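Myosin regulatory light chain from Placopecten magellanicus probably serves as the calcium-binding regulatory subunit of molluscan muscle myosin, through which calcium controls the motor's Mg-ATPase activity. Local coordinates of one contact, PDB 3PN7 (chain A, 2.25 Å), residues N96-F101 and F144-F149, beside the matching contact of the related scallop myosin from Argopecten irradians, PDB 1WDC (chain B, 2.00 Å), residues N91-F96 and F139-F144. Structure 2 is superposed on structure 1 by the backbone atoms of these residues (RMSD 0.21 Å); each is numbered along its deposited sequence.

Structure 1 (3PN7).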
loop_
_atom_site.group_PDB
_atom_site.type_symbol
_atom_site.label_atom_id
_atom_site.label_comp_id
_atom_site.label_asym_id
_atom_site.label_seq_id
_atom_site.Cartn_x
_atom_site.Cartn_y
_atom_site.Cartn_z
ATOM N N ASN A 96 12.833 2.501 2.373
ATOM C CA ASN A 96 12.281 1.642 1.330
ATOM C C ASN A 96 10.751 1.588 1.349
ATOM O O ASN A 96 10.113 1.395 0.307
ATOM C CB ASN A 96 12.865 0.237 1.421
ATOM C CG ASN A 96 14.381 0.231 1.291
ATOM O OD1 ASN A 96 15.044 -0.701 1.747
ATOM N ND2 ASN A 96 14.937 1.280 0.681
ATOM N N ALA A 97 10.179 1.758 2.543
ATOM C CA ALA A 97 8.733 1.858 2.720
ATOM C C ALA A 97 8.222 3.041 1.909
ATOM O O ALA A 97 7.291 2.907 1.120
ATOM C CB ALA A 97 8.378 2.036 4.223
ATOM N N PHE A 98 8.840 4.203 2.114
ATOM C CA PHE A 98 8.550 5.374 1.305
ATOM C C PHE A 98 8.794 5.110 -0.204
ATOM O O PHE A 98 8.030 5.575 -1.058
ATOM C CB PHE A 98 9.374 6.581 1.781
ATOM C CG PHE A 98 8.769 7.328 2.959
ATOM C CD1 PHE A 98 7.638 8.122 2.796
ATOM C CD2 PHE A 98 9.363 7.271 4.221
ATOM C CE1 PHE A 98 7.096 8.834 3.873
ATOM C CE2 PHE A 98 8.826 7.969 5.306
ATOM C CZ PHE A 98 7.699 8.753 5.136
ATOM N N GLY A 99 9.850 4.362 -0.528
ATOM C CA GLY A 99 10.213 4.092 -1.918
ATOM C C GLY A 99 9.070 3.407 -2.657
ATOM O O GLY A 99 8.853 3.594 -3.845
ATOM N N MET A 100 8.328 2.606 -1.911
ATOM C CA MET A 100 7.172 1.893 -2.411
ATOM C C MET A 100 6.188 2.785 -3.163
ATOM O O MET A 100 5.423 2.302 -4.001
ATOM C CB MET A 100 6.438 1.297 -1.215
ATOM C CG MET A 100 5.910 -0.063 -1.455
ATOM S SD MET A 100 7.290 -1.180 -1.344
ATOM C CE MET A 100 7.344 -1.349 0.444
ATOM N N PHE A 101 6.183 4.074 -2.825
ATOM C CA PHE A 101 5.222 5.015 -3.382
ATOM C C PHE A 101 5.944 6.008 -4.286
ATOM O O PHE A 101 5.362 7.005 -4.731
ATOM C CB PHE A 101 4.469 5.751 -2.262
ATOM C CG PHE A 101 3.774 4.829 -1.291
ATOM C CD1 PHE A 101 4.391 4.453 -0.111
ATOM C CD2 PHE A 101 2.511 4.327 -1.569
ATOM C CE1 PHE A 101 3.752 3.599 0.785
ATOM C CE2 PHE A 101 1.863 3.485 -0.683
ATOM C CZ PHE A 101 2.488 3.104 0.492
ATOM N N PHE A 144 7.785 16.393 -0.598
ATOM C CA PHE A 144 8.141 15.878 0.704
ATOM C C PHE A 144 9.439 15.078 0.585
ATOM O O PHE A 144 9.475 14.019 -0.042
ATOM C CB PHE A 144 6.983 15.003 1.201
ATOM C CG PHE A 144 7.204 14.363 2.552
ATOM C CD1 PHE A 144 6.892 15.040 3.716
ATOM C CD2 PHE A 144 7.656 13.058 2.649
ATOM C CE1 PHE A 144 7.061 14.448 4.952
ATOM C CE2 PHE A 144 7.824 12.457 3.890
ATOM C CZ PHE A 144 7.525 13.151 5.036
ATOM N N ASP A 145 10.502 15.591 1.201
ATOM C CA ASP A 145 11.816 14.941 1.188
ATOM C C ASP A 145 11.855 13.791 2.192
ATOM O O ASP A 145 12.214 13.982 3.354
ATOM C CB ASP A 145 12.890 15.959 1.547
ATOM C CG ASP A 145 14.299 15.436 1.329
ATOM O OD1 ASP A 145 14.484 14.197 1.235
ATOM O OD2 ASP A 145 15.225 16.278 1.250
ATOM N N TYR A 146 11.497 12.592 1.752
ATOM C CA TYR A 146 11.373 11.508 2.707
ATOM C C TYR A 146 12.680 10.911 3.218
ATOM O O TYR A 146 12.707 10.346 4.310
ATOM C CB TYR A 146 10.444 10.417 2.189
ATOM C CG TYR A 146 10.910 9.626 0.990
ATOM C CD1 TYR A 146 11.865 8.627 1.117
ATOM C CD2 TYR A 146 10.326 9.821 -0.264
ATOM C CE1 TYR A 146 12.262 7.861 0.010
ATOM C CE2 TYR A 146 10.702 9.065 -1.370
ATOM C CZ TYR A 146 11.674 8.092 -1.228
ATOM O OH TYR A 146 12.039 7.349 -2.315
ATOM N N VAL A 147 13.747 11.005 2.428
ATOM C CA VAL A 147 15.068 10.622 2.918
ATOM C C VAL A 147 15.449 11.481 4.129
ATOM O O VAL A 147 15.849 10.978 5.171
ATOM C CB VAL A 147 16.139 10.759 1.820
ATOM C CG1 VAL A 147 17.535 10.462 2.389
ATOM C CG2 VAL A 147 15.807 9.835 0.650
ATOM N N ARG A 148 15.296 12.786 3.989
ATOM C CA ARG A 148 15.599 13.710 5.070
ATOM C C ARG A 148 14.605 13.575 6.234
ATOM O O ARG A 148 14.969 13.695 7.406
ATOM C CB ARG A 148 15.577 15.131 4.525
ATOM C CG ARG A 148 16.081 16.172 5.484
ATOM C CD ARG A 148 16.074 17.522 4.799
ATOM N NE ARG A 148 16.603 18.580 5.649
ATOM C CZ ARG A 148 16.343 19.868 5.460
ATOM N NH1 ARG A 148 15.549 20.238 4.457
ATOM N NH2 ARG A 148 16.865 20.782 6.271
ATOM N N PHE A 149 13.340 13.328 5.913
ATOM C CA PHE A 149 12.342 13.105 6.952
ATOM C C PHE A 149 12.733 11.889 7.800
ATOM O O PHE A 149 12.640 11.922 9.020
ATOM C CB PHE A 149 10.949 12.931 6.332
ATOM C CG PHE A 149 9.881 12.552 7.318
ATOM C CD1 PHE A 149 9.204 13.524 8.036
ATOM C CD2 PHE A 149 9.548 11.221 7.517
ATOM C CE1 PHE A 149 8.214 13.179 8.945
ATOM C CE2 PHE A 149 8.560 10.863 8.413
ATOM C CZ PHE A 149 7.890 11.841 9.134
#

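Structure 2 (1WDC).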
loop_
_atom_site.group_PDB
_atom_site.type_symbol
_atom_site.label_atom_id
_atom_site.label_comp_id
_atom_site.label_asym_id
_atom_site.label_seq_id
_atom_site.Cartn_x
_atom_site.Cartn_y
_atom_site.Cartn_z
ATOM N N ASN B 91 12.859 2.569 2.532
ATOM C CA ASN B 91 12.298 1.681 1.528
ATOM C C ASN B 91 10.813 1.606 1.523
ATOM O O ASN B 91 10.242 1.273 0.493
ATOM C CB ASN B 91 12.843 0.271 1.670
ATOM C CG ASN B 91 14.275 0.162 1.237
ATOM O OD1 ASN B 91 14.970 -0.795 1.573
ATOM N ND2 ASN B 91 14.748 1.159 0.516
ATOM N N ALA B 92 10.173 1.788 2.680
ATOM C CA ALA B 92 8.715 1.775 2.746
ATOM C C ALA B 92 8.150 2.953 1.978
ATOM O O ALA B 92 7.162 2.810 1.284
ATOM C CB ALA B 92 8.222 1.812 4.201
ATOM N N PHE B 93 8.758 4.128 2.150
ATOM C CA PHE B 93 8.384 5.378 1.444
ATOM C C PHE B 93 8.603 5.224 -0.090
ATOM O O PHE B 93 7.803 5.709 -0.918
ATOM C CB PHE B 93 9.260 6.557 1.959
ATOM C CG PHE B 93 8.727 7.272 3.214
ATOM C CD1 PHE B 93 7.527 7.990 3.191
ATOM C CD2 PHE B 93 9.500 7.345 4.376
ATOM C CE1 PHE B 93 7.111 8.774 4.284
ATOM C CE2 PHE B 93 9.076 8.137 5.484
ATOM C CZ PHE B 93 7.886 8.845 5.424
ATOM N N ALA B 94 9.732 4.598 -0.431
ATOM C CA ALA B 94 10.168 4.390 -1.793
ATOM C C ALA B 94 9.234 3.505 -2.587
ATOM O O ALA B 94 9.076 3.711 -3.784
ATOM C CB ALA B 94 11.547 3.833 -1.798
ATOM N N MET B 95 8.472 2.650 -1.912
ATOM C CA MET B 95 7.398 1.923 -2.596
ATOM C C MET B 95 6.401 2.850 -3.291
ATOM O O MET B 95 5.481 2.396 -3.971
ATOM C CB MET B 95 6.632 1.068 -1.604
ATOM C CG MET B 95 7.502 0.140 -0.846
ATOM S SD MET B 95 6.421 -0.938 -0.025
ATOM C CE MET B 95 7.572 -2.079 0.791
ATOM N N PHE B 96 6.401 4.109 -2.888
ATOM C CA PHE B 96 5.396 5.026 -3.393
ATOM C C PHE B 96 6.054 6.028 -4.323
ATOM O O PHE B 96 5.440 6.991 -4.708
ATOM C CB PHE B 96 4.719 5.735 -2.220
ATOM C CG PHE B 96 3.995 4.807 -1.292
ATOM C CD1 PHE B 96 4.663 4.200 -0.232
ATOM C CD2 PHE B 96 2.656 4.507 -1.492
ATOM C CE1 PHE B 96 4.008 3.279 0.620
ATOM C CE2 PHE B 96 1.985 3.591 -0.642
ATOM C CZ PHE B 96 2.685 2.969 0.421
ATOM N N PHE B 139 7.663 16.660 -0.560
ATOM C CA PHE B 139 8.125 16.105 0.713
ATOM C C PHE B 139 9.395 15.240 0.532
ATOM O O PHE B 139 9.429 14.331 -0.314
ATOM C CB PHE B 139 6.956 15.304 1.315
ATOM C CG PHE B 139 7.300 14.502 2.542
ATOM C CD1 PHE B 139 7.138 15.052 3.808
ATOM C CD2 PHE B 139 7.598 13.144 2.429
ATOM C CE1 PHE B 139 7.253 14.275 4.917
ATOM C CE2 PHE B 139 7.710 12.346 3.533
ATOM C CZ PHE B 139 7.535 12.902 4.787
ATOM N N ASP B 140 10.461 15.590 1.257
ATOM C CA ASP B 140 11.736 14.869 1.213
ATOM C C ASP B 140 11.778 13.694 2.243
ATOM O O ASP B 140 12.318 13.812 3.341
ATOM C CB ASP B 140 12.886 15.884 1.439
ATOM C CG ASP B 140 14.282 15.285 1.223
ATOM O OD1 ASP B 140 14.424 14.055 1.162
ATOM O OD2 ASP B 140 15.263 16.046 1.135
ATOM N N TYR B 141 11.346 12.514 1.812
ATOM C CA TYR B 141 11.263 11.380 2.705
ATOM C C TYR B 141 12.614 10.811 3.103
ATOM O O TYR B 141 12.709 10.024 4.046
ATOM C CB TYR B 141 10.369 10.296 2.127
ATOM C CG TYR B 141 10.889 9.579 0.893
ATOM C CD1 TYR B 141 11.876 8.581 0.999
ATOM C CD2 TYR B 141 10.347 9.839 -0.384
ATOM C CE1 TYR B 141 12.341 7.907 -0.129
ATOM C CE2 TYR B 141 10.773 9.115 -1.508
ATOM C CZ TYR B 141 11.779 8.174 -1.363
ATOM O OH TYR B 141 12.224 7.450 -2.425
ATOM N N VAL B 142 13.653 11.125 2.348
ATOM C CA VAL B 142 14.950 10.611 2.720
ATOM C C VAL B 142 15.388 11.406 3.946
ATOM O O VAL B 142 15.776 10.822 4.957
ATOM C CB VAL B 142 15.984 10.742 1.592
ATOM C CG1 VAL B 142 17.290 10.222 2.056
ATOM C CG2 VAL B 142 15.567 9.943 0.389
ATOM N N LYS B 143 15.108 12.707 3.933
ATOM C CA LYS B 143 15.558 13.574 5.003
ATOM C C LYS B 143 14.690 13.423 6.184
ATOM O O LYS B 143 15.142 13.619 7.291
ATOM C CB LYS B 143 15.542 15.039 4.596
ATOM C CG LYS B 143 16.937 15.625 4.436
ATOM C CD LYS B 143 18.016 14.778 5.199
ATOM C CE LYS B 143 18.727 13.745 4.281
ATOM N NZ LYS B 143 19.354 12.577 5.017
ATOM N N PHE B 144 13.398 13.333 5.927
ATOM C CA PHE B 144 12.442 13.061 6.977
ATOM C C PHE B 144 12.775 11.755 7.741
ATOM O O PHE B 144 12.616 11.680 8.958
ATOM C CB PHE B 144 11.046 12.975 6.380
ATOM C CG PHE B 144 9.986 12.660 7.389
ATOM C CD1 PHE B 144 9.430 13.665 8.164
ATOM C CD2 PHE B 144 9.525 11.353 7.554
ATOM C CE1 PHE B 144 8.417 13.370 9.080
ATOM C CE2 PHE B 144 8.524 11.063 8.461
ATOM C CZ PHE B 144 7.969 12.065 9.222
#

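Structure 1 (3PN7)
Phe98 and Tyr146 slide past each other in opposite directions, each ring lying against the other's CB. Phe98 CB sits over one face of the Tyr146 ring, 3.5 Å from its centroid, and Tyr146 CB lies 3.7 Å from the centroid of the Phe98 ring, a reciprocal pair of CH-pi contacts. With CG between its backbone N and carbonyl carbon (chi1 67°), Tyr146 extends toward Gly99, which has no side chain, and the Tyr146 OH meets the backbone itself, 3.8 Å from Gly99 CA. Farther out, Phe98 CE1 meets Phe144 CE2 at 3.7 Å and Phe98 CZ meets Phe149 CD2 at 3.9 Å; both side chains cross that of Phe98 at about a right angle. Flat, apolar rings suit this buried aromatic cluster, which joins the last part of helix 91-99 to the start of helix 146-154, away from the magnesium site. Tyrosine adds a hydroxyl, hydrogen-bonded to Asp102. Asp145 N-caps helix 146-154: its OD1 accepts from Arg148 N at 3.2 Å. Ile114 of helix 111-120 backs Phe98 and Phe144.

Structure 2 (1WDC)
Between Phe93 and Tyr141 the side chains run past one another in opposite directions, each CB lying over a face of the partner's ring. Phe93 CB is 3.8 Å from the centroid of the Tyr141 ring and Tyr141 CB 3.8 Å from that of the Phe93 ring, a reciprocal pair of CH-pi contacts. Tyr141 CG stands between its backbone N and carbonyl carbon (chi1 68°), which directs the ring toward Ala94. Tyr141 OH lies 3.7 Å from Ala94 CA and equally 3.7 Å from Ala94 CB, a methyl small enough to fit beside the phenol. Phe93 CE1 touches Phe139 CE2 at 3.7 Å, and Phe93 CZ reaches Phe144 CD2, also at 3.7 Å; both side chains cross that of Phe93 at about a right angle. These apolar rings make a buried aromatic cluster, with the tyrosine hydroxyl hydrogen-bonded to Asp97. Asp140 N-caps helix 141-149, its OD1 accepting from Lys143 N at 3.2 Å. Ile109 of helix 106-115 supports Phe93 and Phe139.

Structure 1 against structure 2
The clearest difference is a single methyl: Ala94(B) stands where the other chain has Gly99(A), and its CB has no counterpart in the glycine. In structure 2 Ala94(B) CB touches Tyr141(B) OH at 3.7 Å and, on its own helix, Asn91(B) O, also at 3.7 Å. Structure 1 has no side chain to make either contact, although the backbone of Gly99(A) still touches Tyr146(A). The phenol does not answer: Tyr146(A) and Tyr141(B) keep their place within the error, as do Phe98(A), Phe144(A), Phe149(A) and their counterparts, and the comparable CA atoms coincide. The methyl thus adds van der Waals contact at the hydroxyl without displacing the rings, and alanine may also limit backbone freedom at this position more than glycine does. The second exchange sets Arg148(A) against Lys143(B), two long basic residues. The capping bond is found in both, from Arg148(A) N to Asp145(A) OD1 and from Lys143(B) N to Asp140(B) OD1, 3.2 Å in each, as expected of a bond given by the backbone.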